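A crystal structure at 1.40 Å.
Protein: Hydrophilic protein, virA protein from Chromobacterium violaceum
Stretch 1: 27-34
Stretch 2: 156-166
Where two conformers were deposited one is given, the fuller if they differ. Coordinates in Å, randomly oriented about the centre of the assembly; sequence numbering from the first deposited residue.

Stretch 1 27-34: PMSHFREA
Stretch 2 156-166: RQFIECLESRL

A helix side chain here takes the role of a backbone partner: the amide oxygen of Q157, OE1, accepts a hydrogen bond from the backbone S29 N at 2.9 Å. Farther along the same segment, which has no regular secondary structure, F31 packs against the helix, and E33 closes the contact with a two-pronged salt bridge to R165. Residues 156-166 are all helical, part of a helix that begins earlier in the chain and continues later, and they keep the regular i to i+4 pattern, with C161 N to Q157 O at 2.9 Å and R165 N to C161 O at 2.9 Å. Stretch 1 has mostly extended backbone angles, from -53/146 at M28 through -105/110 at F31 to -68/145 at E33. Its CA-to-CB bonds at S29, F31 and E33 point toward the helix, while that of H30 points away. Both stretches advance in the same sense: S29 lies by Q157, with CA atoms 6.2 Å apart, and E33 reaches R165. Q157, C161 and R165, spaced four apart and therefore on one helical face, all point toward the segment.

Q157 has chi1 and chi2 both m (-73° and -85°) and chi3 at -59°, which brings its amide oxygen to the loop. The bond from S29 N to Q157 OE1 has an angle of 161°, nearly straight. Glutamine suits this site because its side-chain carbonyl can accept from a backbone NH, here in a segment without regular secondary structure. M28 packs beside it, M28 CA lying 3.3 Å from Q157 OE1. S29, chi1 m, brings its OG within 3.3 Å of Q157 CB, a contact rather than a bond; the hydroxyl is hydrogen-bonded to a residue flanking the stretches.

F31, chi1 m at -58° and chi2 -68°, provides the apolar centre. F158, chi1 t and chi2 73°, turns its edge toward the F31 face, with centroids 5.3 Å apart and planes at 77°. This geometry sets the positive rim of one ring against the electron-rich face of the other. F31 CZ also lies 3.8 Å from F158 CB, and the F31 edge meets the helix backbone, F31 CE2 being 3.8 Å from Q157 C. C161, chi1 t, offers a small side chain alongside the ring, with F31 CD2 4.4 Å from C161 CB.

E33 extends through chi1 m and chi2 t, with chi3 156°. R165 adopts m, m, t with chi4 -153°, presenting the edge of its guanidinium. R165 NE donates to E33 OE1 at 2.9 Å (168°), and R165 NH2 to E33 OE2 at 2.8 Å (158°). Arginine's NE and NH2 donors lie side by side along one guanidinium edge and match the two carboxylate oxygens, so charge and direction are satisfied together.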

ATOM      1  N   PRO A  27      16.662 -10.855  -8.435  1.00  8.86           N
ATOM      2  CA  PRO A  27      17.440  -9.622  -8.288  1.00 10.03           C
ATOM      3  C   PRO A  27      16.541  -8.403  -8.061  1.00  6.61           C
ATOM      4  O   PRO A  27      15.304  -8.502  -8.150  1.00  7.26           O
ATOM      5  CB  PRO A  27      18.170  -9.515  -9.631  1.00  9.83           C
ATOM      6  CG  PRO A  27      17.257 -10.168 -10.603  1.00  8.21           C
ATOM      7  CD  PRO A  27      16.511 -11.266  -9.841  1.00  9.74           C
ATOM      8  N   MET A  28      17.152  -7.262  -7.764  1.00  6.60           N
ATOM      9  CA  MET A  28      16.391  -6.048  -7.481  1.00  5.55           C
ATOM     10  C   MET A  28      15.407  -5.767  -8.592  1.00  7.96           C
ATOM     11  O   MET A  28      15.683  -6.011  -9.777  1.00  7.52           O
ATOM     12  CB  MET A  28      17.322  -4.841  -7.320  1.00  9.05           C
ATOM     13  CG  MET A  28      18.229  -4.900  -6.110  1.00 14.36           C
ATOM     14  SD  MET A  28      19.306  -3.466  -6.062  1.00 15.65           S
ATOM     15  CE  MET A  28      18.119  -2.172  -5.732  1.00 20.73           C
ATOM     16  N   SER A  29      14.258  -5.220  -8.211  1.00  6.96           N
ATOM     17  CA  SER A  29      13.289  -4.719  -9.183  1.00  6.93           C
ATOM     18  C   SER A  29      13.784  -3.422  -9.811  1.00  8.42           C
ATOM     19  O   SER A  29      14.735  -2.794  -9.327  1.00  9.37           O
ATOM     20  CB  SER A  29      11.916  -4.521  -8.534  1.00  5.95           C
ATOM     21  OG  SER A  29      11.454  -5.751  -8.025  1.00 10.17           O
ATOM     22  N   HIS A  30      13.137  -3.029 -10.900  1.00  7.46           N
ATOM     23  CA  HIS A  30      13.514  -1.831 -11.643  1.00  8.50           C
ATOM     24  C   HIS A  30      12.230  -1.045 -11.903  1.00  8.20           C
ATOM     25  O   HIS A  30      11.435  -1.417 -12.762  1.00 11.29           O
ATOM     26  CB  HIS A  30      14.194  -2.275 -12.950  1.00  9.51           C
ATOM     27  CG  HIS A  30      14.738  -1.164 -13.798  1.00  9.90           C
ATOM     28  ND1 HIS A  30      13.971  -0.501 -14.729  1.00  9.21           N
ATOM     29  CD2 HIS A  30      15.994  -0.667 -13.927  1.00 11.95           C
ATOM     30  CE1 HIS A  30      14.715   0.396 -15.354  1.00 14.68           C
ATOM     31  NE2 HIS A  30      15.949   0.311 -14.889  1.00 12.55           N
ATOM     32  N   PHE A  31      12.004   0.017 -11.128  1.00  5.76           N
ATOM     33  CA  PHE A  31      10.773   0.801 -11.253  1.00  6.17           C
ATOM     34  C   PHE A  31      11.062   2.129 -11.954  1.00  6.26           C
ATOM     35  O   PHE A  31      11.715   3.003 -11.385  1.00  7.44           O
ATOM     36  CB  PHE A  31      10.160   1.079  -9.868  1.00  8.66           C
ATOM     37  CG  PHE A  31       9.842  -0.160  -9.081  1.00  7.80           C
ATOM     38  CD1 PHE A  31       8.835  -1.016  -9.492  1.00  6.78           C
ATOM     39  CD2 PHE A  31      10.547  -0.462  -7.931  1.00  6.89           C
ATOM     40  CE1 PHE A  31       8.523  -2.155  -8.751  1.00  8.71           C
ATOM     41  CE2 PHE A  31      10.251  -1.604  -7.197  1.00  6.40           C
ATOM     42  CZ  PHE A  31       9.243  -2.452  -7.618  1.00  7.75           C
ATOM     43  N   ARG A  32      10.581   2.270 -13.188  1.00  6.79           N
ATOM     44  CA  ARG A  32      10.708   3.535 -13.903  1.00  8.48           C
ATOM     45  C   ARG A  32       9.704   4.551 -13.353  1.00  9.06           C
ATOM     46  O   ARG A  32       8.490   4.391 -13.534  1.00  9.23           O
ATOM     47  CB  ARG A  32      10.424   3.321 -15.384  1.00 11.55           C
ATOM     48  CG  ARG A  32      11.470   2.506 -16.101  1.00 15.66           C
ATOM     49  CD  ARG A  32      10.982   2.141 -17.488  1.00 18.35           C
ATOM     50  NE  ARG A  32       9.967   1.095 -17.425  1.00 14.24           N
ATOM     51  CZ  ARG A  32       9.347   0.582 -18.481  1.00 17.99           C
ATOM     52  NH1 ARG A  32       9.635   1.021 -19.701  1.00 20.36           N
ATOM     53  NH2 ARG A  32       8.450  -0.382 -18.321  1.00 19.31           N
ATOM     54  N   GLU A  33      10.189   5.590 -12.685  1.00  6.99           N
ATOM     55  CA  GLU A  33       9.264   6.578 -12.131  1.00  8.51           C
ATOM     56  C   GLU A  33       8.548   7.372 -13.206  1.00  9.03           C
ATOM     57  O   GLU A  33       9.104   7.684 -14.272  1.00 10.23           O
ATOM     58  CB  GLU A  33       9.980   7.516 -11.163  1.00  7.15           C
ATOM     59  CG  GLU A  33      10.390   6.814  -9.890  1.00  7.09           C
ATOM     60  CD  GLU A  33      11.013   7.738  -8.888  1.00  9.91           C
ATOM     61  OE1 GLU A  33      10.970   7.418  -7.678  1.00  8.98           O
ATOM     62  OE2 GLU A  33      11.567   8.775  -9.305  1.00 17.72           O
ATOM     63  N   ALA A  34       7.297   7.694 -12.921  1.00  8.24           N
ATOM     64  CA  ALA A  34       6.544   8.583 -13.788  1.00  7.77           C
ATOM     65  C   ALA A  34       6.997  10.025 -13.613  1.00 12.69           C
ATOM     66  O   ALA A  34       7.020  10.550 -12.498  1.00 20.44           O
ATOM     67  CB  ALA A  34       5.057   8.475 -13.463  1.00  9.21           C
ATOM     68  N   ARG A 156       7.327  -6.434  -2.419  1.00  5.09           N
ATOM     69  CA  ARG A 156       8.272  -6.195  -1.346  1.00  2.82           C
ATOM     70  C   ARG A 156       9.321  -5.148  -1.766  1.00  5.94           C
ATOM     71  O   ARG A 156       9.651  -4.230  -0.994  1.00  5.07           O
ATOM     72  CB  ARG A 156       8.938  -7.508  -0.934  1.00  3.46           C
ATOM     73  CG  ARG A 156       9.936  -7.351   0.204  1.00  4.83           C
ATOM     74  CD  ARG A 156      10.395  -8.700   0.741  1.00  7.48           C
ATOM     75  NE  ARG A 156      11.455  -8.542   1.732  1.00  7.92           N
ATOM     76  CZ  ARG A 156      11.647  -9.359   2.771  1.00  8.85           C
ATOM     77  NH1 ARG A 156      10.836 -10.393   2.976  1.00  8.47           N
ATOM     78  NH2 ARG A 156      12.650  -9.136   3.617  1.00 14.04           N
ATOM     79  N   GLN A 157       9.854  -5.302  -2.977  1.00  4.26           N
ATOM     80  CA  GLN A 157      10.815  -4.337  -3.508  1.00  4.39           C
ATOM     81  C   GLN A 157      10.200  -2.928  -3.598  1.00  5.40           C
ATOM     82  O   GLN A 157      10.871  -1.932  -3.321  1.00  4.99           O
ATOM     83  CB  GLN A 157      11.306  -4.790  -4.890  1.00  4.88           C
ATOM     84  CG  GLN A 157      12.265  -5.995  -4.849  1.00  4.40           C
ATOM     85  CD  GLN A 157      13.687  -5.549  -4.610  1.00 10.84           C
ATOM     86  OE1 GLN A 157      14.235  -4.766  -5.386  1.00 10.37           O
ATOM     87  NE2 GLN A 157      14.283  -6.021  -3.537  1.00 11.63           N
ATOM     88  N   PHE A 158       8.928  -2.852  -3.979  1.00  4.48           N
ATOM     89  CA  PHE A 158       8.242  -1.566  -4.108  1.00  4.77           C
ATOM     90  C   PHE A 158       8.165  -0.875  -2.752  1.00  6.81           C
ATOM     91  O   PHE A 158       8.437   0.326  -2.629  1.00  5.09           O
ATOM     92  CB  PHE A 158       6.856  -1.776  -4.747  1.00  4.44           C
ATOM     93  CG  PHE A 158       6.146  -0.516  -5.136  1.00  4.50           C
ATOM     94  CD1 PHE A 158       6.563   0.212  -6.239  1.00  5.21           C
ATOM     95  CD2 PHE A 158       5.022  -0.097  -4.434  1.00  5.38           C
ATOM     96  CE1 PHE A 158       5.882   1.370  -6.630  1.00  4.09           C
ATOM     97  CE2 PHE A 158       4.323   1.046  -4.813  1.00  3.27           C
ATOM     98  CZ  PHE A 158       4.764   1.786  -5.911  1.00  6.33           C
ATOM     99  N   ILE A 159       7.809  -1.630  -1.717  1.00  5.59           N
ATOM    100  CA  ILE A 159       7.712  -1.063  -0.369  1.00  6.17           C
ATOM    101  C   ILE A 159       9.086  -0.560   0.067  1.00  7.02           C
ATOM    102  O   ILE A 159       9.208   0.542   0.620  1.00  8.80           O
ATOM    103  CB  ILE A 159       7.136  -2.085   0.657  1.00 12.14           C
ATOM    104  CG1 ILE A 159       5.605  -2.034   0.670  1.00 20.27           C
ATOM    105  CG2 ILE A 159       7.644  -1.781   2.063  1.00 13.72           C
ATOM    106  CD1 ILE A 159       4.966  -1.785  -0.667  1.00 21.20           C
ATOM    107  N   GLU A 160      10.132  -1.331  -0.211  1.00  5.98           N
ATOM    108  CA  GLU A 160      11.475  -0.885   0.142  1.00  8.91           C
ATOM    109  C   GLU A 160      11.877   0.377  -0.646  1.00  6.71           C
ATOM    110  O   GLU A 160      12.583   1.248  -0.129  1.00  8.55           O
ATOM    111  CB  GLU A 160      12.463  -2.060   0.035  1.00 12.90           C
ATOM    112  CG  GLU A 160      12.174  -3.116   1.135  1.00 16.18           C
ATOM    113  CD  GLU A 160      12.774  -4.503   0.882  1.00 23.78           C
ATOM    114  OE1 GLU A 160      13.402  -4.722  -0.178  1.00 25.86           O
ATOM    115  OE2 GLU A 160      12.610  -5.384   1.762  1.00 21.79           O
ATOM    116  N   CYS A 161      11.393   0.524  -1.878  1.00  6.08           N
ATOM    117  CA  CYS A 161      11.644   1.733  -2.643  0.50  9.66           C
ATOM    118  C   CYS A 161      10.872   2.949  -2.119  1.00  7.65           C
ATOM    119  O   CYS A 161      11.362   4.081  -2.143  1.00  8.70           O
ATOM    120  CB  CYS A 161      11.275   1.493  -4.089  0.50  9.26           C
ATOM    121  SG  CYS A 161      12.247   2.484  -5.142  0.50 17.99           S
ATOM    122  N   LEU A 162       9.645   2.727  -1.649  1.00  5.97           N
ATOM    123  CA  LEU A 162       8.856   3.799  -1.049  1.00  6.77           C
ATOM    124  C   LEU A 162       9.609   4.304   0.186  1.00  6.75           C
ATOM    125  O   LEU A 162       9.744   5.517   0.396  1.00  6.37           O
ATOM    126  CB  LEU A 162       7.455   3.297  -0.664  1.00  6.00           C
ATOM    127  CG  LEU A 162       6.539   2.877  -1.819  1.00  5.81           C
ATOM    128  CD1 LEU A 162       5.300   2.176  -1.258  1.00  8.61           C
ATOM    129  CD2 LEU A 162       6.125   4.059  -2.717  1.00  8.32           C
ATOM    130  N   GLU A 163      10.104   3.368   0.988  1.00  7.83           N
ATOM    131  CA  GLU A 163      10.855   3.697   2.193  1.00  7.38           C
ATOM    132  C   GLU A 163      12.102   4.491   1.821  1.00  7.88           C
ATOM    133  O   GLU A 163      12.399   5.504   2.448  1.00  9.66           O
ATOM    134  CB  GLU A 163      11.262   2.422   2.953  1.00  6.73           C
ATOM    135  CG  GLU A 163      10.122   1.732   3.698  1.00  8.70           C
ATOM    136  CD  GLU A 163       9.919   2.261   5.107  1.00  9.65           C
ATOM    137  OE1 GLU A 163      10.916   2.632   5.773  1.00 11.26           O
ATOM    138  OE2 GLU A 163       8.754   2.297   5.565  1.00  7.30           O
ATOM    139  N   SER A 164      12.845   4.021   0.822  1.00  8.10           N
ATOM    140  CA  SER A 164      14.075   4.716   0.441  0.50  9.09           C
ATOM    141  C   SER A 164      13.796   6.126  -0.090  1.00  9.09           C
ATOM    142  O   SER A 164      14.497   7.064   0.283  1.00  8.43           O
ATOM    143  CB  SER A 164      14.933   3.880  -0.521  0.50  8.76           C
ATOM    144  OG  SER A 164      14.323   3.722  -1.789  0.50  8.95           O
ATOM    145  N   ARG A 165      12.766   6.292  -0.917  1.00  6.74           N
ATOM    146  CA  ARG A 165      12.436   7.609  -1.444  1.00  6.74           C
ATOM    147  C   ARG A 165      11.993   8.560  -0.336  1.00  8.07           C
ATOM    148  O   ARG A 165      12.338   9.735  -0.366  1.00  8.52           O
ATOM    149  CB  ARG A 165      11.358   7.563  -2.546  1.00  7.72           C
ATOM    150  CG  ARG A 165      11.857   7.336  -4.002  1.00 10.14           C
ATOM    151  CD  ARG A 165      12.872   8.377  -4.466  1.00 11.14           C
ATOM    152  NE  ARG A 165      12.991   8.418  -5.930  1.00 13.04           N
ATOM    153  CZ  ARG A 165      14.078   8.810  -6.601  1.00 12.72           C
ATOM    154  NH1 ARG A 165      15.197   9.139  -5.960  1.00 15.77           N
ATOM    155  NH2 ARG A 165      14.045   8.840  -7.927  1.00 12.56           N
ATOM    156  N   LEU A 166      11.242   8.065   0.645  1.00  6.83           N
ATOM    157  CA  LEU A 166      10.780   8.935   1.727  1.00  7.54           C
ATOM    158  C   LEU A 166      11.956   9.412   2.548  1.00  8.14           C
ATOM    159  O   LEU A 166      12.063  10.601   2.837  1.00  7.67           O
ATOM    160  CB  LEU A 166       9.733   8.244   2.610  1.00  6.47           C
ATOM    161  CG  LEU A 166       8.397   8.087   1.889  1.00  5.17           C
ATOM    162  CD1 LEU A 166       7.542   7.014   2.583  1.00  7.30           C
ATOM    163  CD2 LEU A 166       7.657   9.451   1.801  1.00  6.12           C
TER